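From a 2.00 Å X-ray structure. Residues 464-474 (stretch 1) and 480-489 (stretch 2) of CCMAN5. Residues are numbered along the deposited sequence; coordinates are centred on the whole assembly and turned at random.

Stretch 1 464-474: DQYGLSVIADE
Stretch 2 480-489: EAETLREQAS

Residues 464-474 and 480-489 of CCMAN5 are two helical segments of one chain that pack nearly antiparallel, their axes crossing at -162° and approaching to 8.1 Å. Phi and psi stay near -60° and -45° along most of both, with i to i+4 backbone hydrogen bonds. The register is set by Ser469 and Ala481, whose CA atoms lie 4.4 Å apart; so close an approach suits small side chains.

Glu480, at the start of stretch 2, only grazes Ala472. Ala481 points toward stretch 1: its CB lies 3.6 Å from Ser469 O, 3.9 Å from Ala472 CB and 3.2 Å from Asp473 OD1. Glu482 and Thr483 make no contact across the interface.

Leu484 (chi1 m, chi2 t) is the knob of the interface, seated among Gln465, Leu468, Ser469 and Ala472. Its CD1 packs 3.9 Å from Leu468 CB, and its CD2 lies 3.8 Å from Gln465 CG, so a branched apolar side chain fills the hole.

The CA-to-CB bond of Arg485 (m, t, m, chi4 -87°) points sideways to stretch 1, but the end of its long chain comes nearer, bringing the guanidinium to Asp473 (chi1 m). Arg485 NH1 donates to Asp473 OD2 at 2.8 Å, near the guanidinium plane, joining hydrogen bond and opposite charge in a salt bridge. One water links NH1 to Ser469 OG, another NH2 to Asp473 OD1. Ser469 (chi1 p) accepts from the first of these waters at OG and donates from OG to Tyr466 O at 2.6 Å, so its own proton is used within its helix.

Glu486 points away. Gln487 (m, t, chi3 24°) accepts at OE1 a 2.8 Å hydrogen bond from NE2 of Gln465 (m, t, chi3 -39°); amides suit this pairing because each can donate and accept. A water donates to both Gln465 OE1 and Gln487 O. Ala488 places CB 3.7 Å from Tyr466 N, its methyl allowing close backbone contact, while Ser489 points away.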

# COMPACT_ATOMS: atom_id res chain seq x y z
N ASP A 464 -13.45 7.42 -13.23
CA ASP A 464 -14.51 6.84 -12.39
C ASP A 464 -15.70 6.39 -13.20
O ASP A 464 -16.24 5.31 -12.96
CB ASP A 464 -15.00 7.85 -11.35
CG ASP A 464 -14.06 7.96 -10.16
OD1 ASP A 464 -13.26 7.02 -9.92
OD2 ASP A 464 -14.14 8.99 -9.47
N GLN A 465 -16.11 7.24 -14.16
CA GLN A 465 -17.27 6.95 -15.00
C GLN A 465 -17.00 5.82 -15.99
O GLN A 465 -17.89 4.97 -16.21
CB GLN A 465 -17.76 8.21 -15.71
CG GLN A 465 -18.40 9.24 -14.79
CD GLN A 465 -18.81 10.49 -15.55
OE1 GLN A 465 -18.10 10.94 -16.44
NE2 GLN A 465 -19.98 11.05 -15.23
N TYR A 466 -15.80 5.78 -16.55
CA TYR A 466 -15.40 4.59 -17.30
C TYR A 466 -15.61 3.32 -16.45
O TYR A 466 -16.21 2.36 -16.90
CB TYR A 466 -13.95 4.65 -17.85
CG TYR A 466 -13.48 3.28 -18.29
CD1 TYR A 466 -13.97 2.70 -19.47
CD2 TYR A 466 -12.63 2.52 -17.49
CE1 TYR A 466 -13.59 1.40 -19.85
CE2 TYR A 466 -12.24 1.23 -17.85
CZ TYR A 466 -12.72 0.68 -19.03
OH TYR A 466 -12.33 -0.59 -19.38
N GLY A 467 -15.12 3.33 -15.21
CA GLY A 467 -15.24 2.15 -14.33
C GLY A 467 -16.69 1.79 -14.00
O GLY A 467 -17.09 0.63 -14.08
N LEU A 468 -17.47 2.80 -13.65
CA LEU A 468 -18.89 2.61 -13.42
C LEU A 468 -19.58 2.03 -14.66
O LEU A 468 -20.48 1.17 -14.55
CB LEU A 468 -19.51 3.94 -13.05
CG LEU A 468 -20.45 4.12 -11.88
CD1 LEU A 468 -20.08 3.32 -10.64
CD2 LEU A 468 -20.46 5.63 -11.57
N SER A 469 -19.15 2.48 -15.84
CA SER A 469 -19.75 1.99 -17.09
C SER A 469 -19.61 0.47 -17.25
O SER A 469 -20.54 -0.20 -17.68
CB SER A 469 -19.19 2.74 -18.31
OG SER A 469 -18.00 2.15 -18.77
N VAL A 470 -18.44 -0.06 -16.90
CA VAL A 470 -18.18 -1.51 -16.91
C VAL A 470 -19.12 -2.23 -15.93
O VAL A 470 -19.76 -3.23 -16.28
CB VAL A 470 -16.69 -1.80 -16.59
CG1 VAL A 470 -16.43 -3.29 -16.40
CG2 VAL A 470 -15.78 -1.23 -17.69
N ILE A 471 -19.24 -1.70 -14.72
CA ILE A 471 -20.18 -2.24 -13.72
C ILE A 471 -21.64 -2.14 -14.19
O ILE A 471 -22.45 -3.05 -13.96
CB ILE A 471 -20.02 -1.56 -12.34
CG1 ILE A 471 -18.55 -1.60 -11.88
CG2 ILE A 471 -20.95 -2.20 -11.30
CD1 ILE A 471 -18.21 -0.64 -10.68
N ALA A 472 -21.98 -1.03 -14.84
CA ALA A 472 -23.37 -0.86 -15.32
C ALA A 472 -23.76 -1.95 -16.34
O ALA A 472 -24.85 -2.54 -16.24
CB ALA A 472 -23.58 0.56 -15.90
N ASP A 473 -22.88 -2.21 -17.31
CA ASP A 473 -23.10 -3.24 -18.35
C ASP A 473 -23.20 -4.63 -17.73
O ASP A 473 -23.96 -5.48 -18.19
CB ASP A 473 -21.97 -3.22 -19.39
CG ASP A 473 -22.23 -2.26 -20.55
OD1 ASP A 473 -23.41 -2.05 -20.91
OD2 ASP A 473 -21.26 -1.71 -21.11
N GLU A 474 -22.41 -4.88 -16.68
CA GLU A 474 -22.46 -6.15 -15.99
C GLU A 474 -23.79 -6.36 -15.27
O GLU A 474 -24.24 -7.50 -15.10
CB GLU A 474 -21.31 -6.27 -14.99
CG GLU A 474 -21.22 -7.61 -14.30
CD GLU A 474 -20.75 -8.74 -15.22
OE1 GLU A 474 -20.46 -8.52 -16.42
OE2 GLU A 474 -20.66 -9.87 -14.70
N GLU A 480 -27.62 3.24 -19.03
CA GLU A 480 -26.73 3.91 -18.08
C GLU A 480 -25.26 3.81 -18.48
O GLU A 480 -24.53 4.80 -18.42
CB GLU A 480 -26.91 3.33 -16.68
CG GLU A 480 -28.06 3.93 -15.96
CD GLU A 480 -28.15 3.47 -14.53
OE1 GLU A 480 -27.21 3.78 -13.75
OE2 GLU A 480 -29.17 2.82 -14.18
N ALA A 481 -24.83 2.62 -18.90
CA ALA A 481 -23.48 2.40 -19.36
C ALA A 481 -23.09 3.32 -20.53
O ALA A 481 -21.97 3.85 -20.55
CB ALA A 481 -23.28 0.95 -19.72
N GLU A 482 -24.00 3.49 -21.50
CA GLU A 482 -23.75 4.36 -22.67
C GLU A 482 -23.54 5.81 -22.26
O GLU A 482 -22.66 6.49 -22.77
CB GLU A 482 -24.94 4.33 -23.63
CG GLU A 482 -25.58 2.99 -23.87
CD GLU A 482 -25.33 2.48 -25.26
OE1 GLU A 482 -24.29 2.89 -25.85
OE2 GLU A 482 -26.17 1.69 -25.76
N THR A 483 -24.42 6.30 -21.38
CA THR A 483 -24.35 7.66 -20.88
C THR A 483 -23.03 7.87 -20.15
O THR A 483 -22.36 8.87 -20.36
CB THR A 483 -25.54 8.00 -19.95
OG1 THR A 483 -26.77 7.77 -20.65
CG2 THR A 483 -25.50 9.47 -19.52
N LEU A 484 -22.67 6.89 -19.31
CA LEU A 484 -21.40 6.94 -18.57
C LEU A 484 -20.17 7.03 -19.50
O LEU A 484 -19.31 7.88 -19.31
CB LEU A 484 -21.30 5.77 -17.57
CG LEU A 484 -22.13 6.00 -16.30
CD1 LEU A 484 -22.44 4.71 -15.57
CD2 LEU A 484 -21.44 7.03 -15.37
N ARG A 485 -20.13 6.16 -20.51
CA ARG A 485 -19.05 6.20 -21.50
C ARG A 485 -18.98 7.52 -22.27
O ARG A 485 -17.89 8.03 -22.53
CB ARG A 485 -19.22 5.05 -22.49
CG ARG A 485 -18.82 3.70 -21.94
CD ARG A 485 -18.65 2.74 -23.08
NE ARG A 485 -19.93 2.42 -23.67
CZ ARG A 485 -20.71 1.45 -23.24
NH1 ARG A 485 -20.33 0.70 -22.20
NH2 ARG A 485 -21.88 1.23 -23.82
N GLU A 486 -20.14 8.08 -22.60
CA GLU A 486 -20.22 9.40 -23.21
C GLU A 486 -19.58 10.45 -22.29
O GLU A 486 -18.67 11.16 -22.70
CB GLU A 486 -21.68 9.78 -23.54
CG GLU A 486 -21.90 11.28 -23.91
CD GLU A 486 -21.14 11.74 -25.18
OE1 GLU A 486 -20.83 10.92 -26.06
OE2 GLU A 486 -20.89 12.96 -25.31
N GLN A 487 -20.05 10.51 -21.04
CA GLN A 487 -19.47 11.46 -20.07
C GLN A 487 -17.98 11.27 -19.83
O GLN A 487 -17.24 12.24 -19.68
CB GLN A 487 -20.28 11.48 -18.78
CG GLN A 487 -21.66 12.09 -19.00
CD GLN A 487 -22.38 12.43 -17.72
OE1 GLN A 487 -21.76 12.63 -16.67
NE2 GLN A 487 -23.71 12.48 -17.80
N ALA A 488 -17.54 10.01 -19.83
CA ALA A 488 -16.13 9.67 -19.64
C ALA A 488 -15.23 10.15 -20.78
O ALA A 488 -14.04 10.29 -20.59
CB ALA A 488 -15.95 8.17 -19.43
N SER A 489 -15.81 10.39 -21.95
CA SER A 489 -15.05 10.93 -23.08
C SER A 489 -14.79 12.44 -22.93
O SER A 489 -13.83 12.96 -23.51
CB SER A 489 -15.76 10.62 -24.41
OG SER A 489 -16.89 11.46 -24.58
O HOH W 1 -16.22 12.43 -17.16
O HOH W 2 -18.01 0.33 -20.82
O HOH W 3 -23.92 -0.35 -22.85